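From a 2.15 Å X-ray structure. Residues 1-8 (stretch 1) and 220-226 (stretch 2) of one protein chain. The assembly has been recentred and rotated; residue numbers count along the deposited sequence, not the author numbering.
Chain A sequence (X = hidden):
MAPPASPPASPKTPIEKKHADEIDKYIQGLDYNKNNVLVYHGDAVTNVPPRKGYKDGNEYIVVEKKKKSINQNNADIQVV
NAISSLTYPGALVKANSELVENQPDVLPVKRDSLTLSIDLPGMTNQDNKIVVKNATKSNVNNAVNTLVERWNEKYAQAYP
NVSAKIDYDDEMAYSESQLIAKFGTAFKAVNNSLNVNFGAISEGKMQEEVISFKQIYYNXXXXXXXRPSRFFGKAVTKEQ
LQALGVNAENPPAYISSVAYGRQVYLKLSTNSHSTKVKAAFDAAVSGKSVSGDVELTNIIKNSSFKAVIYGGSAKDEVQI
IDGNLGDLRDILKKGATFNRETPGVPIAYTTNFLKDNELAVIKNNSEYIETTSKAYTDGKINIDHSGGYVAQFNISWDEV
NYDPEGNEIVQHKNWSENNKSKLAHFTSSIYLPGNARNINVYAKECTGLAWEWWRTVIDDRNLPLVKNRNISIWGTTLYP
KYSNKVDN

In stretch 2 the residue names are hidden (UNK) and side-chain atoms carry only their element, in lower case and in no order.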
# COMPACT_ATOMS: atom_id res chain seq x y z
N MET A 1 21.97 -7.85 -15.44
CA MET A 1 22.75 -8.90 -16.10
C MET A 1 21.87 -9.88 -16.85
O MET A 1 20.69 -10.06 -16.54
CB MET A 1 23.59 -9.67 -15.07
CG MET A 1 24.85 -8.97 -14.60
SD MET A 1 26.07 -8.72 -15.90
CE MET A 1 25.96 -6.95 -16.13
N ALA A 2 22.46 -10.51 -17.86
CA ALA A 2 21.89 -11.69 -18.48
C ALA A 2 22.57 -12.87 -17.80
O ALA A 2 23.67 -12.72 -17.27
CB ALA A 2 22.17 -11.69 -19.97
N PRO A 3 21.92 -14.05 -17.79
CA PRO A 3 22.53 -15.20 -17.11
C PRO A 3 23.90 -15.57 -17.67
O PRO A 3 24.10 -15.54 -18.89
CB PRO A 3 21.52 -16.33 -17.37
CG PRO A 3 20.69 -15.87 -18.53
CD PRO A 3 20.61 -14.38 -18.39
N PRO A 4 24.86 -15.89 -16.79
CA PRO A 4 26.22 -16.28 -17.19
C PRO A 4 26.24 -17.64 -17.88
O PRO A 4 25.23 -18.35 -17.89
CB PRO A 4 26.96 -16.37 -15.86
CG PRO A 4 25.90 -16.68 -14.86
CD PRO A 4 24.69 -15.93 -15.32
N ALA A 5 27.38 -18.00 -18.45
CA ALA A 5 27.52 -19.28 -19.14
C ALA A 5 27.67 -20.43 -18.14
O ALA A 5 28.22 -20.25 -17.05
CB ALA A 5 28.70 -19.25 -20.10
N SER A 6 27.18 -21.60 -18.51
CA SER A 6 27.28 -22.78 -17.66
C SER A 6 28.73 -23.25 -17.53
O SER A 6 29.51 -23.15 -18.48
CB SER A 6 26.42 -23.92 -18.21
OG SER A 6 25.05 -23.54 -18.27
N PRO A 7 29.11 -23.75 -16.34
CA PRO A 7 30.45 -24.30 -16.11
C PRO A 7 30.66 -25.55 -16.95
O PRO A 7 29.68 -26.12 -17.44
CB PRO A 7 30.41 -24.68 -14.62
CG PRO A 7 29.30 -23.89 -14.04
CD PRO A 7 28.28 -23.76 -15.12
N PRO A 8 31.92 -25.98 -17.13
CA PRO A 8 32.17 -27.22 -17.88
C PRO A 8 31.53 -28.42 -17.18
O PRO A 8 31.44 -28.44 -15.96
CB PRO A 8 33.70 -27.34 -17.86
CG PRO A 8 34.14 -26.51 -16.70
CD PRO A 8 33.17 -25.37 -16.65
N UNK A 220 22.48 -10.98 -7.86
CA UNK A 220 23.30 -12.12 -8.23
C UNK A 220 22.44 -13.17 -8.92
O UNK A 220 21.46 -13.66 -8.34
c UNK A 220 24.75 -14.01 -7.41
c UNK A 220 24.97 -11.73 -6.38
c UNK A 220 24.01 -12.74 -7.01
N UNK A 221 22.80 -13.50 -10.16
CA UNK A 221 22.05 -14.49 -10.93
C UNK A 221 22.86 -15.75 -11.25
O UNK A 221 24.09 -15.77 -11.10
c UNK A 221 22.56 -13.40 -13.16
n UNK A 221 22.20 -13.20 -14.42
c UNK A 221 21.48 -13.86 -12.21
o UNK A 221 23.71 -13.21 -12.76
N UNK A 222 22.16 -16.79 -11.69
CA UNK A 222 22.78 -18.09 -11.95
C UNK A 222 22.64 -18.45 -13.43
O UNK A 222 21.67 -18.05 -14.08
c UNK A 222 21.99 -18.74 -9.67
c UNK A 222 22.10 -19.19 -11.11
c UNK A 222 22.89 -20.49 -11.17
N UNK A 223 23.61 -19.19 -13.96
CA UNK A 223 23.53 -19.70 -15.33
C UNK A 223 22.27 -20.55 -15.53
O UNK A 223 21.81 -21.20 -14.59
c UNK A 223 24.76 -20.54 -15.65
n UNK A 223 24.51 -22.95 -15.52
o UNK A 223 25.13 -21.83 -13.67
c UNK A 223 24.81 -21.83 -14.86
N UNK A 224 21.73 -20.53 -16.74
CA UNK A 224 20.59 -21.38 -17.06
C UNK A 224 21.06 -22.65 -17.76
O UNK A 224 21.48 -22.60 -18.92
c UNK A 224 19.57 -20.63 -17.93
o UNK A 224 17.62 -19.24 -19.24
o UNK A 224 17.20 -17.83 -17.61
c UNK A 224 18.92 -19.44 -17.25
c UNK A 224 17.84 -18.79 -18.09
N UNK A 225 20.99 -23.79 -17.06
CA UNK A 225 21.50 -25.07 -17.58
C UNK A 225 20.71 -25.54 -18.80
O UNK A 225 19.48 -25.40 -18.84
c UNK A 225 21.29 -26.03 -16.41
c UNK A 225 20.36 -23.95 -15.74
c UNK A 225 20.17 -25.43 -15.63
N UNK A 226 21.41 -26.11 -19.78
CA UNK A 226 20.76 -26.63 -20.98
C UNK A 226 20.08 -27.97 -20.70
O UNK A 226 19.23 -28.41 -21.48
c UNK A 226 22.30 -25.46 -22.59
o UNK A 226 22.86 -27.63 -21.69
c UNK A 226 21.77 -26.81 -22.13
O HOH W 1 23.04 -19.61 -18.94
O HOH W 2 24.27 -26.27 -19.30

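Position 220 carries three side-chain carbons, one of them bonded to CA and bearing the other two. Its CA-to-CB bond points away from stretch 1, and the side chain comes no nearer to it than 8.0 Å. A branch at CB with no heteroatom defines valine, so Val220 belongs to the strand without joining the contact.

Position 221 has two carbons in line, the second bearing one oxygen and one nitrogen. The CA-to-CB bond points toward stretch 1, and the side-chain nitrogen lies 3.2 Å from O of Ala2; a carboxamide on one methylene is asparagine. With chi1 at 64° (p), ND2 of Asn221 donates a hydrogen bond to O of Ala2, weak despite an angle of 152° at the hydrogen. The same ND2 is 3.5 Å from N of Pro3 without a hydrogen bond: this tertiary amide nitrogen has no hydrogen to give, and its lone pair is delocalised into the peptide bond, so it does not accept one either.

Position 222 repeats the pattern of three carbons branched at CB. Its CA-to-CB bond points away, as expected one residue further along a strand, and stretch 1 meets its backbone instead: CB of Pro3 is 3.7 Å from O of residue 222, and CD of Pro4 is 3.8 Å from its C. The residue is therefore valine, Val222, with chi1 at -170° (t).

Position 223 again shows two carbons, the second with one oxygen and one nitrogen. Its CA lies 4.7 Å from CA of Pro4, which sets the register, and O of Pro4 sits 3.4 Å from the same CA, in a CA-H...O contact. Its side-chain nitrogen lies 2.9 Å from OG of Ser6; this is again asparagine. ND2 of Asn223 donates a hydrogen bond to that OG, with an angle of 137°, while its OD1 is satisfied elsewhere in the structure.

Position 224 has three carbons in a chain, the third carrying two oxygens. The second carbon approaches CB of Pro3 at 4.1 Å. Water 1 accepts from N of residue 224 at 2.7 Å and donates to O of Pro4 at 2.7 Å. The terminal carboxylate on two methylenes identifies glutamate; the chi2 of Glu224, -175° (t), keeps the chain extended.

Position 225 has three carbons closing a ring onto the backbone N. The contact is slight: CA of residue 225 is 3.9 Å from OG of Ser6. The ring makes it proline, Pro225.

Position 226 has one carbon bearing an oxygen and a carbon. No direct contact reaches stretch 1, but water 2 accepts from N of residue 226 at 2.9 Å and is hydrogen-bonded to OG of Ser6 at 3.0 Å. The branched hydroxyl side chain is that of threonine, Thr226.

The contact buries 410 Å² in total and joins segments at least 216 residues apart in sequence. Prolines cannot donate backbone hydrogen bonds, so Pro3 and Pro4 contribute ring packing and, from Pro4, a carbonyl acceptor. Asn221 and Asn223, which give the largest covered areas, supply the two direct hydrogen bonds, and the two waters add bridges beyond them.

Stretch 2, residues 220-226: VNVNEPT
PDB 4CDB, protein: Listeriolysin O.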